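PDB 5YLY: nitrate reductase from Ulva prolifera, which reduces nitrate to nitrite in the first step of nitrate assimilation, its FAD-binding cytochrome b5 reductase domain probably taking electrons from NADH. Local coordinates for residues F145-P150 with P188-E193. Sequence-based numbering, arbitrary orientation.
Sequences FHYDRP and PSDLTE
Y147 and D190 both hold CG anti to the backbone N (chi1 -178° and -164°), and phenol and carboxylate reach toward each other tip to tip. Their planes lie 6° apart, and the tyrosine OH donates a hydrogen bond to the syn lone pair of D190 OD2, 2.6 Å away. The other carboxylate oxygen is engaged within its own loop: T192 OG1 donates to the syn side of D190 OD1 at 2.7 Å, while the backbone N of T192 approaches the anti side of OD1, tilted out of the carboxylate plane, and closes an Asx turn. This turn lies between helix 174-185 and strand 193-200 of the parallel NAD-binding sheet, whereas Y147 belongs to strand 145-149 of the small three-stranded antiparallel sheet, a piece of the link between the FAD- and NAD-binding domains. Replacing D190 by an alanine would probably leave the hydroxyl of the buried Y147 without this carboxylate acceptor and free the T192 side chain to turn. The exposed P150 packs obliquely across the aspartate, its CB 3.6 Å from D190 CG. I184 of the helix touches Y147, D190 and T192, and the phenol oxygen also accepts a hydrogen bond from the backbone N of G151.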
ATOM      1  N   PHE A 145       7.277  -5.640   9.733  1.00 37.16           N
ATOM      2  CA  PHE A 145       6.315  -6.697   9.439  1.00 35.28           C
ATOM      3  C   PHE A 145       6.748  -7.465   8.171  1.00 38.01           C
ATOM      4  O   PHE A 145       7.021  -6.863   7.121  1.00 36.33           O
ATOM      5  CB  PHE A 145       4.897  -6.118   9.275  1.00 35.69           C
ATOM      6  CG  PHE A 145       3.847  -7.132   8.884  1.00 36.09           C
ATOM      7  CD1 PHE A 145       3.210  -7.903   9.848  1.00 38.80           C
ATOM      8  CD2 PHE A 145       3.463  -7.284   7.554  1.00 36.30           C
ATOM      9  CE1 PHE A 145       2.223  -8.828   9.481  1.00 38.41           C
ATOM     10  CE2 PHE A 145       2.468  -8.198   7.192  1.00 37.77           C
ATOM     11  CZ  PHE A 145       1.879  -8.984   8.159  1.00 36.09           C
ATOM     12  N   HIS A 146       6.758  -8.794   8.274  1.00 34.02           N
ATOM     13  CA  HIS A 146       7.161  -9.652   7.170  1.00 34.06           C
ATOM     14  C   HIS A 146       6.202 -10.836   7.063  1.00 33.92           C
ATOM     15  O   HIS A 146       6.170 -11.676   7.949  1.00 33.83           O
ATOM     16  CB  HIS A 146       8.609 -10.141   7.417  1.00 36.29           C
ATOM     17  CG  HIS A 146       9.209 -11.024   6.359  1.00 39.79           C
ATOM     18  ND1 HIS A 146       8.639 -11.169   5.102  1.00 40.78           N
ATOM     19  CD2 HIS A 146      10.379 -11.700   6.383  1.00 42.81           C
ATOM     20  CE1 HIS A 146       9.451 -11.967   4.430  1.00 40.06           C
ATOM     21  NE2 HIS A 146      10.512 -12.305   5.155  1.00 42.02           N
ATOM     22  N   TYR A 147       5.447 -10.907   5.977  1.00 28.65           N
ATOM     23  CA  TYR A 147       4.566 -12.055   5.730  1.00 27.91           C
ATOM     24  C   TYR A 147       5.504 -12.968   4.933  1.00 33.79           C
ATOM     25  O   TYR A 147       5.676 -12.780   3.723  1.00 31.99           O
ATOM     26  CB  TYR A 147       3.342 -11.608   4.899  1.00 27.14           C
ATOM     27  CG  TYR A 147       2.360 -12.733   4.646  1.00 26.95           C
ATOM     28  CD1 TYR A 147       1.459 -13.134   5.632  1.00 28.56           C
ATOM     29  CD2 TYR A 147       2.345 -13.413   3.429  1.00 26.93           C
ATOM     30  CE1 TYR A 147       0.558 -14.178   5.407  1.00 28.68           C
ATOM     31  CE2 TYR A 147       1.448 -14.458   3.194  1.00 27.18           C
ATOM     32  CZ  TYR A 147       0.569 -14.844   4.191  1.00 30.15           C
ATOM     33  OH  TYR A 147      -0.351 -15.823   3.947  1.00 28.34           O
ATOM     34  N   ASP A 148       6.181 -13.878   5.641  1.00 33.29           N
ATOM     35  CA  ASP A 148       7.306 -14.660   5.122  1.00 35.64           C
ATOM     36  C   ASP A 148       7.004 -15.991   4.441  1.00 41.34           C
ATOM     37  O   ASP A 148       7.890 -16.540   3.764  1.00 41.79           O
ATOM     38  CB  ASP A 148       8.336 -14.903   6.233  1.00 38.52           C
ATOM     39  CG  ASP A 148       7.846 -15.714   7.424  1.00 44.09           C
ATOM     40  OD1 ASP A 148       6.663 -15.564   7.803  1.00 42.14           O
ATOM     41  OD2 ASP A 148       8.658 -16.476   7.998  1.00 45.83           O
ATOM     42  N   ARG A 149       5.810 -16.539   4.660  1.00 35.91           N
ATOM     43  CA  ARG A 149       5.396 -17.790   4.031  1.00 34.59           C
ATOM     44  C   ARG A 149       3.894 -17.909   4.183  1.00 36.65           C
ATOM     45  O   ARG A 149       3.341 -17.250   5.077  1.00 32.32           O
ATOM     46  CB  ARG A 149       6.140 -19.027   4.609  1.00 34.73           C
ATOM     47  CG  ARG A 149       6.042 -19.200   6.110  1.00 38.58           C
ATOM     48  CD  ARG A 149       6.815 -20.438   6.559  1.00 49.37           C
ATOM     49  NE  ARG A 149       6.889 -20.525   8.019  1.00 53.31           N
ATOM     50  CZ  ARG A 149       5.970 -21.106   8.781  1.00 69.02           C
ATOM     51  NH1 ARG A 149       4.900 -21.670   8.233  1.00 53.35           N
ATOM     52  NH2 ARG A 149       6.117 -21.135  10.098  1.00 66.58           N
ATOM     53  N   PRO A 150       3.221 -18.752   3.351  1.00 34.37           N
ATOM     54  CA  PRO A 150       1.763 -18.848   3.449  1.00 32.97           C
ATOM     55  C   PRO A 150       1.279 -19.065   4.866  1.00 36.48           C
ATOM     56  O   PRO A 150       1.747 -19.973   5.535  1.00 38.27           O
ATOM     57  CB  PRO A 150       1.426 -20.018   2.521  1.00 34.81           C
ATOM     58  CG  PRO A 150       2.501 -19.964   1.471  1.00 39.76           C
ATOM     59  CD  PRO A 150       3.736 -19.573   2.229  1.00 36.53           C
ATOM     60  N   PRO A 188      -0.421 -20.373  -5.051  1.00 28.04           N
ATOM     61  CA  PRO A 188      -1.345 -21.525  -5.217  1.00 28.49           C
ATOM     62  C   PRO A 188      -1.486 -22.403  -3.979  1.00 32.02           C
ATOM     63  O   PRO A 188      -2.284 -23.347  -4.031  1.00 29.70           O
ATOM     64  CB  PRO A 188      -0.712 -22.310  -6.377  1.00 30.92           C
ATOM     65  CG  PRO A 188       0.711 -22.016  -6.289  1.00 36.30           C
ATOM     66  CD  PRO A 188       0.829 -20.581  -5.814  1.00 30.50           C
ATOM     67  N   SER A 189      -0.683 -22.133  -2.900  1.00 29.48           N
ATOM     68  CA  SER A 189      -0.683 -22.911  -1.652  1.00 32.20           C
ATOM     69  C   SER A 189      -1.110 -22.115  -0.399  1.00 38.29           C
ATOM     70  O   SER A 189      -1.035 -22.633   0.716  1.00 43.63           O
ATOM     71  CB  SER A 189       0.704 -23.513  -1.394  1.00 39.62           C
ATOM     72  OG  SER A 189       1.143 -24.341  -2.461  1.00 56.98           O
ATOM     73  N   ASP A 190      -1.544 -20.887  -0.563  1.00 30.68           N
ATOM     74  CA  ASP A 190      -1.940 -20.046   0.574  1.00 29.30           C
ATOM     75  C   ASP A 190      -3.485 -19.936   0.613  1.00 29.70           C
ATOM     76  O   ASP A 190      -4.093 -19.541  -0.379  1.00 29.11           O
ATOM     77  CB  ASP A 190      -1.310 -18.653   0.368  1.00 29.78           C
ATOM     78  CG  ASP A 190      -1.254 -17.737   1.580  1.00 30.23           C
ATOM     79  OD1 ASP A 190      -2.059 -17.917   2.495  1.00 30.28           O
ATOM     80  OD2 ASP A 190      -0.439 -16.802   1.573  1.00 27.11           O
ATOM     81  N   LEU A 191      -4.105 -20.275   1.754  1.00 25.12           N
ATOM     82  CA  LEU A 191      -5.575 -20.205   1.925  1.00 24.19           C
ATOM     83  C   LEU A 191      -6.015 -19.081   2.867  1.00 28.77           C
ATOM     84  O   LEU A 191      -7.179 -19.021   3.248  1.00 26.81           O
ATOM     85  CB  LEU A 191      -6.165 -21.562   2.365  1.00 24.94           C
ATOM     86  CG  LEU A 191      -6.023 -22.738   1.366  1.00 30.37           C
ATOM     87  CD1 LEU A 191      -6.505 -24.032   1.995  1.00 31.80           C
ATOM     88  CD2 LEU A 191      -6.765 -22.448   0.060  1.00 29.15           C
ATOM     89  N   THR A 192      -5.092 -18.165   3.204  1.00 27.82           N
ATOM     90  CA  THR A 192      -5.394 -17.023   4.069  1.00 27.16           C
ATOM     91  C   THR A 192      -6.511 -16.175   3.443  1.00 27.78           C
ATOM     92  O   THR A 192      -6.529 -15.988   2.222  1.00 27.77           O
ATOM     93  CB  THR A 192      -4.109 -16.181   4.305  1.00 28.23           C
ATOM     94  OG1 THR A 192      -3.101 -17.060   4.794  1.00 28.30           O
ATOM     95  CG2 THR A 192      -4.330 -15.035   5.316  1.00 31.05           C
ATOM     96  N   GLU A 193      -7.481 -15.753   4.258  1.00 24.94           N
ATOM     97  CA  GLU A 193      -8.604 -14.917   3.827  1.00 24.99           C
ATOM     98  C   GLU A 193      -8.275 -13.450   4.145  1.00 27.54           C
ATOM     99  O   GLU A 193      -7.538 -13.151   5.100  1.00 27.82           O
ATOM    100  CB  GLU A 193      -9.910 -15.286   4.543  1.00 28.26           C
ATOM    101  CG  GLU A 193     -10.392 -16.707   4.372  1.00 36.90           C
ATOM    102  CD  GLU A 193     -11.623 -16.966   5.217  1.00 53.15           C
ATOM    103  OE1 GLU A 193     -11.477 -17.352   6.399  1.00 51.06           O
ATOM    104  OE2 GLU A 193     -12.740 -16.734   4.709  1.00 48.02           O
TER